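Local coordinates for protein Arf-GAP (Mus musculus, PDB 5C79) that probably acts as a phosphatidylinositol 4,5-bisphosphate-dependent GTPase-activating protein for ARF1 and binds that lipid through its PH domain, at residues 45-50 / 106-111. Sequence-based numbering, arbitrary orientation.
Sequences LLKKSD and RTYHFQ. With PBU ((2R)-3-{[(R)-hydroxy{[(1R,2R,3S,4R,5R,6S)-2,3,6-trihydroxy-4,5-bis(phosphonooxy)cyclohexyl]oxy}phosphoryl]oxy}propane-1 ,2-diyl dibutanoate), chain C.
Lys47 and Arg106 reach from neighbouring antiparallel strands to the same phosphate of the bound phosphoinositide. Lys47 starts with CG anti to its backbone N (chi1 171°) and bends at its last two torsions. Its NZ donates to O43 of the 4-phosphate and, at 2.7 Å, to PBU O52 of the 5-phosphate, bridging the two. Arg106 is extended and brings NH1 and NH2 to O43, which lies at the edge of the guanidinium, near its plane. The NH1 bond is weak, and the NH2 approach is so short that its exact length is doubtful. A water also joins Arg106 NH1 to O43. The shared anion probably offsets the two positive charges.

Tyr108 lies under the Arg106 guanidinium with one ring face, Arg106 NE standing 3.8 Å above the ring plane. Its edge meets the aliphatic chain of Lys47, with Lys47 CD 3.8 Å from Tyr108 CD2. Farther along the same side, Leu45 CD1 sits over a face of the Phe110 ring, 4.0 Å from its centroid, in a CH-pi contact. Leu46 and Gln111 run side by side on the other face of the sheet.

Leu46 and Gln111 form a hydrogen-bonded pair: Leu46 N donates to Gln111 O and Gln111 N to Leu46 O, each at 2.9 Å. Lys48 N adds a nearly straight bond to His109 O. Beyond it, a water links Lys48 O to His109 N.

These strands, 41-48 and 106-111, are central in the PH-domain sheet. Strand 56-64 flanks the first and strand 98-103 the second. Phe110 and Tyr108 also touch Ile70 of strand 67-70.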
loop_
_atom_site.group_PDB
_atom_site.type_symbol
_atom_site.label_atom_id
_atom_site.label_comp_id
_atom_site.label_asym_id
_atom_site.label_seq_id
_atom_site.Cartn_x
_atom_site.Cartn_y
_atom_site.Cartn_z
ATOM N N LEU A 45 7.203 0.435 -2.641
ATOM C CA LEU A 45 6.328 1.515 -3.077
ATOM C C LEU A 45 7.061 2.844 -2.849
ATOM O O LEU A 45 7.866 2.950 -1.928
ATOM C CB LEU A 45 5.026 1.525 -2.284
ATOM C CG LEU A 45 4.005 0.467 -2.729
ATOM C CD1 LEU A 45 2.884 0.413 -1.706
ATOM C CD2 LEU A 45 3.460 0.730 -4.106
ATOM N N LEU A 46 6.823 3.818 -3.716
ATOM C CA LEU A 46 7.223 5.206 -3.445
ATOM C C LEU A 46 6.186 5.774 -2.460
ATOM O O LEU A 46 5.007 5.647 -2.700
ATOM C CB LEU A 46 7.262 6.028 -4.733
ATOM C CG LEU A 46 8.262 5.577 -5.779
ATOM C CD1 LEU A 46 8.067 6.354 -7.064
ATOM C CD2 LEU A 46 9.669 5.787 -5.233
ATOM N N LYS A 47 6.657 6.380 -1.372
ATOM C CA LYS A 47 5.792 7.033 -0.374
ATOM C C LYS A 47 6.150 8.499 -0.349
ATOM O O LYS A 47 7.304 8.837 -0.151
ATOM C CB LYS A 47 5.967 6.412 0.987
ATOM C CG LYS A 47 5.243 7.243 2.079
ATOM C CD LYS A 47 5.311 6.726 3.480
ATOM C CE LYS A 47 6.686 6.739 4.093
ATOM N NZ LYS A 47 7.238 8.012 4.614
ATOM N N LYS A 48 5.173 9.372 -0.576
ATOM C CA LYS A 48 5.451 10.820 -0.625
ATOM C C LYS A 48 5.728 11.367 0.774
ATOM O O LYS A 48 4.936 11.122 1.706
ATOM C CB LYS A 48 4.299 11.603 -1.240
ATOM C CG LYS A 48 4.749 12.982 -1.705
ATOM C CD LYS A 48 3.651 13.796 -2.346
ATOM C CE LYS A 48 3.260 13.337 -3.739
ATOM N NZ LYS A 48 4.356 13.576 -4.723
ATOM N N SER A 49 6.844 12.087 0.927
ATOM C CA SER A 49 7.114 12.839 2.142
ATOM C C SER A 49 6.212 14.081 2.167
ATOM O O SER A 49 5.553 14.416 1.187
ATOM C CB SER A 49 8.572 13.277 2.220
ATOM O OG SER A 49 8.856 14.293 1.279
ATOM N N ASP A 50 6.222 14.785 3.282
ATOM C CA ASP A 50 5.561 16.104 3.346
ATOM C C ASP A 50 6.386 17.094 4.147
ATOM O O ASP A 50 7.381 16.705 4.780
ATOM C CB ASP A 50 4.138 15.961 3.926
ATOM C CG ASP A 50 3.222 17.139 3.574
ATOM O OD1 ASP A 50 3.481 17.862 2.581
ATOM O OD2 ASP A 50 2.216 17.340 4.279
ATOM N N ARG A 106 -4.267 8.934 9.197
ATOM C CA ARG A 106 -3.312 9.369 8.201
ATOM C C ARG A 106 -3.743 8.898 6.809
ATOM O O ARG A 106 -4.208 7.782 6.668
ATOM C CB ARG A 106 -1.952 8.728 8.511
ATOM C CG ARG A 106 -0.931 9.064 7.487
ATOM C CD ARG A 106 0.468 8.843 7.946
ATOM N NE ARG A 106 1.328 9.295 6.856
ATOM C CZ ARG A 106 2.650 9.217 6.855
ATOM N NH1 ARG A 106 3.295 8.723 7.880
ATOM N NH2 ARG A 106 3.326 9.637 5.791
ATOM N N THR A 107 -3.454 9.697 5.797
ATOM C CA THR A 107 -3.528 9.220 4.407
ATOM C C THR A 107 -2.112 9.071 3.853
ATOM O O THR A 107 -1.375 10.027 3.822
ATOM C CB THR A 107 -4.384 10.151 3.541
ATOM O OG1 THR A 107 -5.731 10.089 4.025
ATOM C CG2 THR A 107 -4.380 9.719 2.088
ATOM N N TYR A 108 -1.755 7.861 3.455
ATOM C CA TYR A 108 -0.516 7.589 2.761
ATOM C C TYR A 108 -0.669 7.855 1.274
ATOM O O TYR A 108 -1.678 7.450 0.679
ATOM C CB TYR A 108 -0.111 6.147 2.994
ATOM C CG TYR A 108 0.422 5.869 4.358
ATOM C CD1 TYR A 108 -0.433 5.497 5.412
ATOM C CD2 TYR A 108 1.787 5.943 4.610
ATOM C CE1 TYR A 108 0.088 5.243 6.679
ATOM C CE2 TYR A 108 2.299 5.658 5.870
ATOM C CZ TYR A 108 1.446 5.345 6.904
ATOM O OH TYR A 108 2.028 5.024 8.130
ATOM N N HIS A 109 0.298 8.553 0.669
ATOM C CA HIS A 109 0.287 8.789 -0.782
ATOM C C HIS A 109 1.355 7.893 -1.354
ATOM O O HIS A 109 2.540 8.105 -1.073
ATOM C CB HIS A 109 0.585 10.233 -1.164
ATOM C CG HIS A 109 -0.305 11.194 -0.472
ATOM N ND1 HIS A 109 -1.662 11.231 -0.706
ATOM C CD2 HIS A 109 -0.066 12.088 0.514
ATOM C CE1 HIS A 109 -2.216 12.148 0.065
ATOM N NE2 HIS A 109 -1.270 12.682 0.819
ATOM N N PHE A 110 0.940 6.908 -2.148
ATOM C CA PHE A 110 1.868 5.938 -2.725
ATOM C C PHE A 110 1.941 6.090 -4.230
ATOM O O PHE A 110 1.016 6.599 -4.861
ATOM C CB PHE A 110 1.436 4.500 -2.429
ATOM C CG PHE A 110 1.577 4.079 -0.987
ATOM C CD1 PHE A 110 2.818 4.066 -0.353
ATOM C CD2 PHE A 110 0.464 3.672 -0.254
ATOM C CE1 PHE A 110 2.945 3.635 0.948
ATOM C CE2 PHE A 110 0.579 3.246 1.053
ATOM C CZ PHE A 110 1.823 3.234 1.676
ATOM N N GLN A 111 3.046 5.640 -4.791
ATOM C CA GLN A 111 3.176 5.476 -6.249
ATOM C C GLN A 111 3.874 4.173 -6.549
ATOM O O GLN A 111 4.933 3.863 -5.974
ATOM C CB GLN A 111 3.842 6.688 -6.887
ATOM C CG GLN A 111 3.857 6.652 -8.398
ATOM C CD GLN A 111 4.441 7.893 -9.016
ATOM O OE1 GLN A 111 5.565 7.888 -9.530
ATOM N NE2 GLN A 111 3.658 8.967 -9.010
HETATM P P1 PBU C . 13.951 12.847 5.258
HETATM P P4 PBU C . 6.527 10.556 7.024
HETATM P P5 PBU C . 10.056 7.164 7.219
HETATM C "C3'" PBU C . 15.012 15.219 5.422
HETATM C "C2'" PBU C . 14.566 16.249 6.434
HETATM O "O2'" PBU C . 13.861 17.307 5.759
HETATM C "C1'" PBU C . 15.787 16.669 7.267
HETATM O "O1'" PBU C . 15.363 16.785 8.618
HETATM C C1 PBU C . 11.546 11.805 5.908
HETATM O O1 PBU C . 12.764 12.442 6.301
HETATM C C2 PBU C . 10.363 12.798 5.827
HETATM O O2 PBU C . 10.054 13.512 7.027
HETATM C C3 PBU C . 9.102 12.057 5.514
HETATM O O3 PBU C . 7.980 12.980 5.516
HETATM C C4 PBU C . 8.989 10.908 6.524
HETATM O O4 PBU C . 7.828 10.259 6.192
HETATM C C5 PBU C . 10.062 9.852 6.505
HETATM O O5 PBU C . 9.879 8.760 7.449
HETATM C C6 PBU C . 11.313 10.606 6.849
HETATM O O6 PBU C . 12.315 9.635 6.739
HETATM C C7 PBU C . 14.646 18.193 4.892
HETATM O O7 PBU C . 14.992 17.838 3.777
HETATM C C8 PBU C . 14.969 19.589 5.375
HETATM C C9 PBU C . 13.803 20.487 4.999
HETATM C C10 PBU C . 12.523 19.861 5.507
HETATM C C11 PBU C . 15.912 16.009 9.714
HETATM O O11 PBU C . 16.400 14.907 9.529
HETATM C C12 PBU C . 15.864 16.615 11.090
HETATM C C13 PBU C . 16.544 17.977 11.024
HETATM C C14 PBU C . 15.588 19.062 10.577
HETATM O O41 PBU C . 5.819 11.837 6.600
HETATM O O42 PBU C . 7.035 10.385 8.446
HETATM O O43 PBU C . 5.646 9.467 6.481
HETATM O O51 PBU C . 9.155 6.680 8.345
HETATM O O52 PBU C . 9.401 6.989 5.854
HETATM O O53 PBU C . 11.415 6.603 7.200
HETATM O OP1 PBU C . 14.775 13.957 6.029
HETATM O OP2 PBU C . 13.308 13.345 3.975
HETATM O OP3 PBU C . 15.004 11.773 5.190
HETATM O O HOH W 1 5.972 7.163 7.623
HETATM O O HOH W 2 2.380 9.861 2.184
#